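Local coordinates for protein vaginolysin (Gardnerella vaginalis, PDB 5IMY) that probably acts as a secreted pore-forming toxin that binds cholesterol in host membranes, as other cholesterol-dependent cytolysins do, at residues Met167-Ala172 / Ala284-Val289; Ser173-Asn178 / Ile370-Ser375; Ala182-Asp187 / Ser264-Phe269; Tyr350-Val355 / Glu359-Gln364. All blocks are in the same frame, centred on the assembly; numbering follows the deposited sequence.

Contact 1: residues Met167-Ala172 / Ala284-Val289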
loop_
_atom_site.group_PDB
_atom_site.type_symbol
_atom_site.label_atom_id
_atom_site.label_comp_id
_atom_site.label_asym_id
_atom_site.label_seq_id
_atom_site.Cartn_x
_atom_site.Cartn_y
_atom_site.Cartn_z
ATOM N N MET A 167 35.683 11.737 -6.508
ATOM C CA MET A 167 34.990 10.463 -6.532
ATOM C C MET A 167 33.538 10.669 -6.937
ATOM O O MET A 167 32.895 11.637 -6.518
ATOM C CB MET A 167 35.066 9.778 -5.167
ATOM C CG MET A 167 35.408 8.304 -5.243
ATOM S SD MET A 167 34.023 7.251 -4.796
ATOM C CE MET A 167 34.642 6.563 -3.265
ATOM N N GLN A 168 33.038 9.760 -7.767
ATOM C CA GLN A 168 31.645 9.753 -8.178
ATOM C C GLN A 168 31.199 8.305 -8.280
ATOM O O GLN A 168 31.975 7.440 -8.697
ATOM C CB GLN A 168 31.447 10.476 -9.518
ATOM C CG GLN A 168 31.955 9.703 -10.728
ATOM C CD GLN A 168 32.296 10.609 -11.897
ATOM O OE1 GLN A 168 31.904 11.776 -11.928
ATOM N NE2 GLN A 168 33.038 10.076 -12.863
ATOM N N TYR A 169 29.959 8.039 -7.883
ATOM C CA TYR A 169 29.445 6.680 -7.887
ATOM C C TYR A 169 28.018 6.672 -8.408
ATOM O O TYR A 169 27.253 7.616 -8.195
ATOM C CB TYR A 169 29.500 6.047 -6.486
ATOM C CG TYR A 169 28.625 6.728 -5.454
ATOM C CD1 TYR A 169 27.283 6.397 -5.328
ATOM C CD2 TYR A 169 29.146 7.689 -4.599
ATOM C CE1 TYR A 169 26.482 7.012 -4.387
ATOM C CE2 TYR A 169 28.353 8.309 -3.652
ATOM C CZ TYR A 169 27.021 7.965 -3.552
ATOM O OH TYR A 169 26.221 8.576 -2.614
ATOM N N ASP A 170 27.672 5.589 -9.097
ATOM C CA ASP A 170 26.329 5.364 -9.606
ATOM C C ASP A 170 25.821 4.041 -9.055
ATOM O O ASP A 170 26.500 3.015 -9.171
ATOM C CB ASP A 170 26.312 5.353 -11.136
ATOM C CG ASP A 170 26.794 6.660 -11.731
ATOM O OD1 ASP A 170 25.977 7.595 -11.856
ATOM O OD2 ASP A 170 27.992 6.754 -12.073
ATOM N N SER A 171 24.642 4.071 -8.449
ATOM C CA SER A 171 24.062 2.910 -7.797
ATOM C C SER A 171 22.834 2.435 -8.558
ATOM O O SER A 171 22.198 3.192 -9.298
ATOM C CB SER A 171 23.685 3.232 -6.348
ATOM O OG SER A 171 24.835 3.354 -5.531
ATOM N N ALA A 172 22.503 1.161 -8.362
ATOM C CA ALA A 172 21.297 0.592 -8.943
ATOM C C ALA A 172 21.029 -0.751 -8.287
ATOM O O ALA A 172 21.962 -1.496 -7.982
ATOM C CB ALA A 172 21.428 0.422 -10.460
ATOM N N ALA A 284 24.077 5.197 2.593
ATOM C CA ALA A 284 24.577 5.983 3.718
ATOM C C ALA A 284 26.016 5.615 4.051
ATOM O O ALA A 284 26.833 6.493 4.354
ATOM C CB ALA A 284 23.676 5.784 4.937
ATOM N N ALA A 285 26.348 4.323 4.004
ATOM C CA ALA A 285 27.724 3.902 4.246
ATOM C C ALA A 285 28.665 4.482 3.199
ATOM O O ALA A 285 29.710 5.050 3.532
ATOM C CB ALA A 285 27.807 2.374 4.262
ATOM N N ILE A 286 28.306 4.347 1.918
ATOM C CA ILE A 286 29.110 4.924 0.841
ATOM C C ILE A 286 29.385 6.397 1.109
ATOM O O ILE A 286 30.490 6.894 0.861
ATOM C CB ILE A 286 28.403 4.721 -0.515
ATOM C CG1 ILE A 286 28.439 3.246 -0.919
ATOM C CG2 ILE A 286 29.042 5.593 -1.602
ATOM C CD1 ILE A 286 27.514 2.908 -2.070
ATOM N N LYS A 287 28.388 7.117 1.614
ATOM C CA LYS A 287 28.507 8.548 1.860
ATOM C C LYS A 287 29.261 8.875 3.142
ATOM O O LYS A 287 29.323 10.049 3.520
ATOM C CB LYS A 287 27.117 9.188 1.925
ATOM C CG LYS A 287 26.432 9.366 0.584
ATOM C CD LYS A 287 25.264 10.327 0.716
ATOM C CE LYS A 287 24.564 10.562 -0.609
ATOM N NZ LYS A 287 23.457 9.598 -0.820
ATOM N N GLY A 288 29.836 7.882 3.812
ATOM C CA GLY A 288 30.369 8.097 5.141
ATOM C C GLY A 288 29.245 8.074 6.153
ATOM O O GLY A 288 28.535 7.071 6.266
ATOM N N VAL A 289 29.061 9.174 6.883
ATOM C CA VAL A 289 27.927 9.323 7.792
ATOM C C VAL A 289 28.032 8.304 8.919
ATOM O O VAL A 289 28.286 7.117 8.683
ATOM C CB VAL A 289 26.593 9.178 7.035
ATOM C CG1 VAL A 289 25.409 9.239 7.996
ATOM C CG2 VAL A 289 26.474 10.263 5.973
#
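Tyr-169 and Ile-286 carry the apolar part of this contact, and the evidence is a CH-pi approach. The CG2 methyl of Ile-286 stands over one face of the Tyr-169 ring, 3.6 Å from the ring centroid and 16° off the ring normal. Its nearest ring atom is CE2, at 3.5 Å from CG2, so the methyl is shifted slightly toward that rim. Two torsions bring the groups together: the tyrosine ring rises between its own backbone N and carbonyl carbon (chi1 64°), while Ile-286 turns CG2 anti to its backbone N. The CD1 end of Ile-286 reaches along the strand to Ser-171, 4.4 Å from OG.

At the phenol end, packing and polar contacts mix. Lys-287 passes the tyrosine at about a right angle, with CG and CE each 3.3 Å from Tyr-169 OH, so the methylene chain wraps the hydroxyl. The lysine chain is bent at chi4 (91°), and its NZ ends 3.5 Å from Tyr-169 OH. Glu-283 accepts weak hydrogen bonds from Tyr-169 OH and Ser-171 OG and forms a long, weak ion pair with the lysine. Lys-287 also makes a cation-pi contact with an aromatic side chain of another protein.

Helix 278-286 thus rests its C-terminal end on strand 166-173, a helix-on-sheet arrangement consistent with domain 3 of cholesterol-dependent cytolysins, whose helical bundles refold into transmembrane beta-hairpins.

Contact 2: residues Ser173-Asn178 / Ile370-Ser375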
loop_
_atom_site.group_PDB
_atom_site.type_symbol
_atom_site.label_atom_id
_atom_site.label_comp_id
_atom_site.label_asym_id
_atom_site.label_seq_id
_atom_site.Cartn_x
_atom_site.Cartn_y
_atom_site.Cartn_z
ATOM N N SER A 173 19.752 -1.046 -8.068
ATOM C CA SER A 173 19.362 -2.348 -7.552
ATOM C C SER A 173 19.475 -3.393 -8.655
ATOM O O SER A 173 19.083 -3.153 -9.800
ATOM C CB SER A 173 17.933 -2.299 -7.016
ATOM O OG SER A 173 17.794 -3.089 -5.850
ATOM N N ALA A 174 20.026 -4.554 -8.312
ATOM C CA ALA A 174 20.168 -5.641 -9.274
ATOM C C ALA A 174 18.803 -6.286 -9.486
ATOM O O ALA A 174 18.278 -6.956 -8.590
ATOM C CB ALA A 174 21.193 -6.662 -8.789
ATOM N N GLN A 175 18.231 -6.080 -10.660
ATOM C CA GLN A 175 16.911 -6.597 -11.006
ATOM C C GLN A 175 16.910 -7.393 -12.302
ATOM O O GLN A 175 16.264 -8.441 -12.369
ATOM C CB GLN A 175 15.913 -5.431 -11.106
ATOM C CG GLN A 175 15.649 -4.737 -9.777
ATOM C CD GLN A 175 14.955 -5.643 -8.778
ATOM O OE1 GLN A 175 14.309 -6.621 -9.150
ATOM N NE2 GLN A 175 15.086 -5.317 -7.499
ATOM N N SER A 176 17.611 -6.923 -13.331
ATOM C CA SER A 176 17.723 -7.663 -14.579
ATOM C C SER A 176 18.962 -7.182 -15.314
ATOM O O SER A 176 19.361 -6.022 -15.190
ATOM C CB SER A 176 16.481 -7.484 -15.459
ATOM O OG SER A 176 16.418 -6.171 -15.989
ATOM N N MET A 177 19.570 -8.088 -16.079
ATOM C CA MET A 177 20.754 -7.723 -16.844
ATOM C C MET A 177 20.464 -6.609 -17.842
ATOM O O MET A 177 21.393 -5.912 -18.262
ATOM C CB MET A 177 21.309 -8.947 -17.576
ATOM C CG MET A 177 22.648 -8.709 -18.254
ATOM S SD MET A 177 23.943 -8.208 -17.102
ATOM C CE MET A 177 24.128 -9.699 -16.127
ATOM N N ASN A 178 19.199 -6.421 -18.224
ATOM C CA ASN A 178 18.857 -5.396 -19.202
ATOM C C ASN A 178 18.759 -4.011 -18.568
ATOM O O ASN A 178 19.231 -3.030 -19.153
ATOM C CB ASN A 178 17.548 -5.760 -19.903
ATOM C CG ASN A 178 17.771 -6.414 -21.253
ATOM O OD1 ASN A 178 18.893 -6.783 -21.605
ATOM N ND2 ASN A 178 16.697 -6.564 -22.021
ATOM N N ILE A 370 10.975 -5.760 -14.556
ATOM C CA ILE A 370 10.133 -6.045 -13.405
ATOM C C ILE A 370 11.007 -5.959 -12.163
ATOM O O ILE A 370 11.979 -6.709 -12.029
ATOM C CB ILE A 370 9.471 -7.427 -13.532
ATOM C CG1 ILE A 370 8.278 -7.352 -14.489
ATOM C CG2 ILE A 370 9.024 -7.969 -12.170
ATOM C CD1 ILE A 370 8.437 -8.195 -15.728
ATOM N N GLU A 371 10.674 -5.043 -11.257
ATOM C CA GLU A 371 11.378 -4.944 -9.989
ATOM C C GLU A 371 10.632 -5.722 -8.914
ATOM O O GLU A 371 9.401 -5.682 -8.840
ATOM C CB GLU A 371 11.537 -3.489 -9.544
ATOM C CG GLU A 371 12.410 -3.357 -8.297
ATOM C CD GLU A 371 12.549 -1.937 -7.800
ATOM O OE1 GLU A 371 13.482 -1.235 -8.246
ATOM O OE2 GLU A 371 11.715 -1.515 -6.970
ATOM N N THR A 372 11.391 -6.429 -8.082
ATOM C CA THR A 372 10.862 -7.112 -6.909
ATOM C C THR A 372 11.313 -6.378 -5.659
ATOM O O THR A 372 12.498 -6.058 -5.513
ATOM C CB THR A 372 11.331 -8.563 -6.847
ATOM O OG1 THR A 372 10.858 -9.245 -8.006
ATOM C CG2 THR A 372 10.790 -9.255 -5.601
ATOM N N LYS A 373 10.368 -6.112 -4.772
ATOM C CA LYS A 373 10.656 -5.604 -3.443
ATOM C C LYS A 373 10.260 -6.650 -2.414
ATOM O O LYS A 373 9.505 -7.583 -2.703
ATOM C CB LYS A 373 9.917 -4.292 -3.178
ATOM C CG LYS A 373 10.610 -3.065 -3.739
ATOM C CD LYS A 373 9.825 -1.810 -3.402
ATOM C CE LYS A 373 10.287 -0.622 -4.219
ATOM N NZ LYS A 373 9.288 -0.276 -5.259
ATOM N N VAL A 374 10.779 -6.490 -1.202
ATOM C CA VAL A 374 10.585 -7.472 -0.145
ATOM C C VAL A 374 10.394 -6.747 1.180
ATOM O O VAL A 374 11.027 -5.718 1.434
ATOM C CB VAL A 374 11.771 -8.459 -0.072
ATOM C CG1 VAL A 374 13.025 -7.770 0.463
ATOM C CG2 VAL A 374 11.403 -9.674 0.766
ATOM N N SER A 375 9.517 -7.290 2.018
ATOM C CA SER A 375 9.299 -6.774 3.361
ATOM C C SER A 375 8.902 -7.937 4.255
ATOM O O SER A 375 8.386 -8.955 3.785
ATOM C CB SER A 375 8.219 -5.685 3.381
ATOM O OG SER A 375 8.203 -5.003 4.622
#
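Gln-175 points its terminal amide at the backbone of Thr-372 and crosses the side chain of Glu-371 obliquely on the way. With the chain bent at chi2 (-65°), the amide can engage both polar atoms of one strand residue. The N-H of Thr-372 gives a nearly straight bond to Gln-175 OE1, 3.1 Å long with 166° at the hydrogen, although the donor sits above the carbonyl plane, 52° out of it. In return, Gln-175 NE2 makes a weak bond to Thr-372 O at 3.3 Å. Beside this pair, Glu-371 lays its CG methylene against the amide, 3.4 Å from Gln-175 NE2 and 3.5 Å from Gln-175 CD. Its CG lies anti to the backbone N and the chain continues extended, carrying the carboxylate on toward Lys-70 and Lys-373; the position of OE2 is less certain.

His-203 ties the two segments again, its NE2 bonded to Gln-175 O and its ND1 to Thr-372 OG1. Glu-371 and Lys-373 form backbone bonds with strand 62-76, whereas Thr-372 directs its N-H and carbonyl to the other edge. The chemistry therefore implies that a side-chain amide stands in for a neighbouring strand, binding the N-H of a buried residue firmly and its carbonyl only weakly.

Contact 3: residues Ala182-Asp187 / Ser264-Phe269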
loop_
_atom_site.group_PDB
_atom_site.type_symbol
_atom_site.label_atom_id
_atom_site.label_comp_id
_atom_site.label_asym_id
_atom_site.label_seq_id
_atom_site.Cartn_x
_atom_site.Cartn_y
_atom_site.Cartn_z
ATOM N N ALA A 182 21.295 -0.746 -19.096
ATOM C CA ALA A 182 20.839 0.617 -19.343
ATOM C C ALA A 182 21.439 1.602 -18.348
ATOM O O ALA A 182 21.623 2.778 -18.678
ATOM C CB ALA A 182 19.312 0.677 -19.289
ATOM N N LYS A 183 21.745 1.145 -17.131
ATOM C CA LYS A 183 22.343 2.017 -16.127
ATOM C C LYS A 183 23.850 2.148 -16.320
ATOM O O LYS A 183 24.393 3.254 -16.226
ATOM C CB LYS A 183 22.041 1.483 -14.724
ATOM C CG LYS A 183 22.681 2.276 -13.578
ATOM C CD LYS A 183 21.791 3.418 -13.114
ATOM C CE LYS A 183 22.599 4.502 -12.414
ATOM N NZ LYS A 183 21.734 5.592 -11.886
ATOM N N PHE A 184 24.535 1.039 -16.593
ATOM C CA PHE A 184 25.991 0.988 -16.533
ATOM C C PHE A 184 26.657 0.779 -17.886
ATOM O O PHE A 184 27.890 0.782 -17.956
ATOM C CB PHE A 184 26.430 -0.126 -15.576
ATOM C CG PHE A 184 26.085 0.140 -14.137
ATOM C CD1 PHE A 184 26.420 1.346 -13.543
ATOM C CD2 PHE A 184 25.425 -0.813 -13.382
ATOM C CE1 PHE A 184 26.104 1.594 -12.220
ATOM C CE2 PHE A 184 25.107 -0.571 -12.060
ATOM C CZ PHE A 184 25.447 0.636 -11.479
ATOM N N GLY A 185 25.891 0.596 -18.959
ATOM C CA GLY A 185 26.474 0.474 -20.281
ATOM C C GLY A 185 26.094 -0.806 -20.995
ATOM O O GLY A 185 25.904 -1.851 -20.364
ATOM N N ALA A 186 25.988 -0.731 -22.323
ATOM C CA ALA A 186 25.583 -1.886 -23.117
ATOM C C ALA A 186 26.483 -3.091 -22.893
ATOM O O ALA A 186 26.063 -4.221 -23.168
ATOM C CB ALA A 186 25.577 -1.522 -24.599
ATOM N N ASP A 187 27.707 -2.884 -22.408
ATOM C CA ASP A 187 28.653 -3.967 -22.174
ATOM C C ASP A 187 28.781 -4.321 -20.694
ATOM O O ASP A 187 29.816 -4.850 -20.276
ATOM C CB ASP A 187 30.022 -3.603 -22.750
ATOM C CG ASP A 187 30.604 -2.349 -22.126
ATOM O OD1 ASP A 187 29.828 -1.551 -21.560
ATOM O OD2 ASP A 187 31.835 -2.160 -22.206
ATOM N N SER A 264 38.888 2.600 -11.147
ATOM C CA SER A 264 37.490 2.250 -11.352
ATOM C C SER A 264 37.239 0.835 -10.855
ATOM O O SER A 264 38.077 -0.052 -11.039
ATOM C CB SER A 264 37.110 2.357 -12.835
ATOM O OG SER A 264 35.850 1.763 -13.089
ATOM N N MET A 265 36.083 0.626 -10.226
ATOM C CA MET A 265 35.722 -0.700 -9.749
ATOM C C MET A 265 34.208 -0.821 -9.646
ATOM O O MET A 265 33.496 0.174 -9.483
ATOM C CB MET A 265 36.361 -1.003 -8.388
ATOM C CG MET A 265 35.948 -0.059 -7.272
ATOM S SD MET A 265 36.538 -0.620 -5.665
ATOM C CE MET A 265 35.707 0.546 -4.598
ATOM N N TYR A 266 33.733 -2.060 -9.738
ATOM C CA TYR A 266 32.332 -2.400 -9.542
ATOM C C TYR A 266 32.178 -3.168 -8.236
ATOM O O TYR A 266 32.977 -4.059 -7.935
ATOM C CB TYR A 266 31.805 -3.243 -10.706
ATOM C CG TYR A 266 31.382 -2.431 -11.907
ATOM C CD1 TYR A 266 30.071 -1.998 -12.045
ATOM C CD2 TYR A 266 32.288 -2.098 -12.903
ATOM C CE1 TYR A 266 29.674 -1.256 -13.137
ATOM C CE2 TYR A 266 31.900 -1.355 -14.003
ATOM C CZ TYR A 266 30.590 -0.937 -14.115
ATOM O OH TYR A 266 30.191 -0.196 -15.206
ATOM N N VAL A 267 31.148 -2.825 -7.467
ATOM C CA VAL A 267 30.925 -3.406 -6.149
ATOM C C VAL A 267 29.505 -3.944 -6.080
ATOM O O VAL A 267 28.555 -3.254 -6.470
ATOM C CB VAL A 267 31.163 -2.381 -5.024
ATOM C CG1 VAL A 267 31.037 -3.053 -3.664
ATOM C CG2 VAL A 267 32.530 -1.732 -5.175
ATOM N N LYS A 268 29.361 -5.167 -5.579
ATOM C CA LYS A 268 28.063 -5.786 -5.345
ATOM C C LYS A 268 27.827 -5.877 -3.844
ATOM O O LYS A 268 28.577 -6.558 -3.137
ATOM C CB LYS A 268 27.994 -7.176 -5.981
ATOM C CG LYS A 268 26.694 -7.930 -5.693
ATOM C CD LYS A 268 26.724 -9.359 -6.227
ATOM C CE LYS A 268 27.682 -10.244 -5.437
ATOM N NZ LYS A 268 27.736 -11.634 -5.965
ATOM N N PHE A 269 26.797 -5.187 -3.364
ATOM C CA PHE A 269 26.314 -5.340 -1.998
ATOM C C PHE A 269 25.096 -6.248 -2.017
ATOM O O PHE A 269 24.149 -5.998 -2.770
ATOM C CB PHE A 269 25.923 -3.997 -1.380
ATOM C CG PHE A 269 27.008 -2.963 -1.413
ATOM C CD1 PHE A 269 27.796 -2.736 -0.298
ATOM C CD2 PHE A 269 27.223 -2.202 -2.548
ATOM C CE1 PHE A 269 28.789 -1.777 -0.320
ATOM C CE2 PHE A 269 28.213 -1.241 -2.575
ATOM C CZ PHE A 269 28.997 -1.029 -1.459
#
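Phe-184 meets Tyr-266 in a T-shaped (edge-to-face) stack. Just before it in the chain, Lys-183 lays CG over the centre of the Phe-184 ring, 3.7 Å above its plane, and sends its amine on to an acidic side chain of another protein. On the opposite face of the same ring comes Tyr-266: its CE1 edge lies 4.0 Å above the plane, offset toward the rim near Phe-184 CG. The ring centroids are 5.6 Å apart and the planes stand at 89°, which establishes the edge-to-face geometry. In both residues CG is anti to the carbonyl carbon (chi1 -67° for Phe-184), and the two side chains run past each other in opposite directions. This carries Tyr-266 OH beyond the ring to the base of its partner, 3.8 Å from Phe-184 CB. Phe-184 also packs on Ile-211, Asp-170 and Ala-172.

At Gly-185 the chain leaves helical angles with positive phi (124°), ending the helix directly after the stacked phenylalanine. The C-terminal end of helix 177-184 is thereby seated by this T-shaped aromatic pair on the sheet containing strands 166-173, 208-223 and 263-271, an arrangement consistent with the helix-covered core sheet of cytolysin domain 3.

Contact 4: residues Tyr350-Val355 / Glu359-Gln364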
loop_
_atom_site.group_PDB
_atom_site.type_symbol
_atom_site.label_atom_id
_atom_site.label_comp_id
_atom_site.label_asym_id
_atom_site.label_seq_id
_atom_site.Cartn_x
_atom_site.Cartn_y
_atom_site.Cartn_z
ATOM N N TYR A 350 35.634 8.322 -20.606
ATOM C CA TYR A 350 35.861 9.267 -21.686
ATOM C C TYR A 350 34.553 9.954 -22.043
ATOM O O TYR A 350 33.467 9.399 -21.855
ATOM C CB TYR A 350 36.460 8.587 -22.930
ATOM C CG TYR A 350 35.540 7.624 -23.648
ATOM C CD1 TYR A 350 34.903 7.991 -24.828
ATOM C CD2 TYR A 350 35.323 6.342 -23.161
ATOM C CE1 TYR A 350 34.070 7.110 -25.494
ATOM C CE2 TYR A 350 34.489 5.457 -23.820
ATOM C CZ TYR A 350 33.867 5.845 -24.986
ATOM O OH TYR A 350 33.039 4.968 -25.646
ATOM N N THR A 351 34.675 11.177 -22.548
ATOM C CA THR A 351 33.543 11.987 -22.972
ATOM C C THR A 351 33.710 12.339 -24.443
ATOM O O THR A 351 34.824 12.611 -24.902
ATOM C CB THR A 351 33.439 13.269 -22.139
ATOM O OG1 THR A 351 33.347 12.935 -20.749
ATOM C CG2 THR A 351 32.218 14.087 -22.545
ATOM N N THR A 352 32.603 12.328 -25.180
ATOM C CA THR A 352 32.599 12.716 -26.581
ATOM C C THR A 352 31.804 14.002 -26.761
ATOM O O THR A 352 30.825 14.253 -26.053
ATOM C CB THR A 352 31.998 11.622 -27.473
ATOM O OG1 THR A 352 30.596 11.489 -27.200
ATOM C CG2 THR A 352 32.693 10.288 -27.239
ATOM N N SER A 353 32.242 14.814 -27.719
ATOM C CA SER A 353 31.563 16.046 -28.083
ATOM C C SER A 353 31.354 16.067 -29.590
ATOM O O SER A 353 32.164 15.528 -30.350
ATOM C CB SER A 353 32.363 17.279 -27.644
ATOM O OG SER A 353 32.544 17.296 -26.240
ATOM N N PHE A 354 30.258 16.686 -30.016
ATOM C CA PHE A 354 29.951 16.763 -31.438
ATOM C C PHE A 354 30.910 17.714 -32.141
ATOM O O PHE A 354 31.229 18.791 -31.634
ATOM C CB PHE A 354 28.512 17.229 -31.651
ATOM C CG PHE A 354 27.479 16.188 -31.324
ATOM C CD1 PHE A 354 27.314 15.078 -32.136
ATOM C CD2 PHE A 354 26.662 16.326 -30.213
ATOM C CE1 PHE A 354 26.363 14.120 -31.843
ATOM C CE2 PHE A 354 25.709 15.372 -29.914
ATOM C CZ PHE A 354 25.558 14.267 -30.729
ATOM N N VAL A 355 31.370 17.306 -33.325
ATOM C CA VAL A 355 32.269 18.150 -34.107
ATOM C C VAL A 355 31.553 19.417 -34.558
ATOM O O VAL A 355 32.155 20.495 -34.627
ATOM C CB VAL A 355 32.824 17.360 -35.307
ATOM C CG1 VAL A 355 33.649 18.263 -36.223
ATOM C CG2 VAL A 355 33.659 16.183 -34.823
ATOM N N GLU A 359 29.463 20.592 -28.665
ATOM C CA GLU A 359 28.600 20.309 -27.527
ATOM C C GLU A 359 28.811 18.883 -27.042
ATOM O O GLU A 359 28.884 17.944 -27.838
ATOM C CB GLU A 359 27.131 20.517 -27.899
ATOM C CG GLU A 359 26.588 21.892 -27.542
ATOM C CD GLU A 359 25.248 22.178 -28.193
ATOM O OE1 GLU A 359 24.568 21.215 -28.606
ATOM O OE2 GLU A 359 24.877 23.366 -28.294
ATOM N N VAL A 360 28.913 18.728 -25.720
ATOM C CA VAL A 360 29.024 17.399 -25.138
ATOM C C VAL A 360 27.822 16.566 -25.556
ATOM O O VAL A 360 26.675 17.031 -25.521
ATOM C CB VAL A 360 29.137 17.494 -23.607
ATOM C CG1 VAL A 360 29.195 16.104 -22.982
ATOM C CG2 VAL A 360 30.363 18.310 -23.214
ATOM N N ALA A 361 28.082 15.325 -25.957
ATOM C CA ALA A 361 27.039 14.414 -26.405
ATOM C C ALA A 361 26.652 13.469 -25.276
ATOM O O ALA A 361 27.509 13.010 -24.514
ATOM C CB ALA A 361 27.504 13.611 -27.620
ATOM N N THR A 362 25.357 13.184 -25.173
ATOM C CA THR A 362 24.827 12.307 -24.141
ATOM C C THR A 362 24.194 11.079 -24.781
ATOM O O THR A 362 23.629 11.152 -25.877
ATOM C CB THR A 362 23.785 13.025 -23.273
ATOM O OG1 THR A 362 22.700 13.473 -24.092
ATOM C CG2 THR A 362 24.408 14.216 -22.560
ATOM N N LEU A 363 24.292 9.950 -24.084
ATOM C CA LEU A 363 23.708 8.690 -24.528
ATOM C C LEU A 363 22.503 8.372 -23.655
ATOM O O LEU A 363 22.626 8.287 -22.428
ATOM C CB LEU A 363 24.729 7.554 -24.462
ATOM C CG LEU A 363 25.677 7.452 -25.660
ATOM C CD1 LEU A 363 26.673 8.602 -25.671
ATOM C CD2 LEU A 363 26.396 6.111 -25.664
ATOM N N GLN A 364 21.348 8.198 -24.289
ATOM C CA GLN A 364 20.116 7.845 -23.597
ATOM C C GLN A 364 19.901 6.342 -23.719
ATOM O O GLN A 364 19.881 5.802 -24.830
ATOM C CB GLN A 364 18.927 8.612 -24.175
ATOM C CG GLN A 364 17.568 8.118 -23.693
ATOM C CD GLN A 364 16.428 9.004 -24.156
ATOM O OE1 GLN A 364 16.361 10.182 -23.805
ATOM N NE2 GLN A 364 15.527 8.441 -24.953
HETATM O O HOH W 1 29.977 11.371 -24.251
#
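The ring of Phe-354 is met obliquely by two groups of segment 359-364. The methyl CB of Ala-361 comes to 3.4 Å from Phe-354 CE2, and Glu-359 O lies 3.6 Å from Phe-354 CD2. The ring of Tyr-34 also meets it, the planes inclined at about 40°. By the alternation of the strand and its register, Phe-354 lies on the same side of the bridge as Thr-352 and Ala-361; there Thr-352 OG1 stands near Ala-361 CB.

On the other side, Thr-351, Ser-353 and Val-360 gather. Thr-351 CG2 and Val-360 CG1, each anti to its own backbone N, touch at 3.7 Å as their side chains cross. Ser-353 OG sits over Val-360 CA, while its hydrogen bond goes to Ser-257.

Two backbone bonds define the pairing. Ala-361 N donates to Thr-352 O and Phe-354 N to Glu-359 O, both 2.9 Å from donor to acceptor, with hydrogen angles of 175° and 165°. They frame Ser-353 and Val-360 as a non-hydrogen-bonded antiparallel pair, consistent with their short CA-CA separation of 4.1 Å. Ser-353 CA adds a CA-H...O contact to Glu-359 O at 3.3 Å. Between Thr-352 and Ala-361 a water takes the place of a second direct bond, accepting from Thr-352 N (2.9 Å) and donating to Ala-361 O, which shows the backbones parting.

Leu-363 then turns to backbone pairing with Thr-76. The motif is a hairpin-like turn closed by a single isolated antiparallel bridge, through which strand 347-354 of one sheet leads into the long strand 363-389 of another.

Overall arrangement
Contacts 1, 3 and 4 reach one sheet, which holds strands 166-173, 263-271 and 347-354; contact 2 joins the chain leaving it to strand 363-389 of another. Contacts 1 and 3, centres 14 Å apart, touch directly: Asp-170 O lies 3.4 Å from Phe-184 CE1, and Lys-183 packs on Ala-172. Contact 3 is nested within the loop closed by contact 1. Contact 2 continues the same stretch of chain, its centre 15 Å from that of contact 3, and ties the loop just before helix 177-184 to strand 363-389. Contact 4 stands at the beginning of that strand, 30 Å from contact 2 between centres and about 6 Å from contact 3 at nearest atoms, where the chain passes from one sheet to the other.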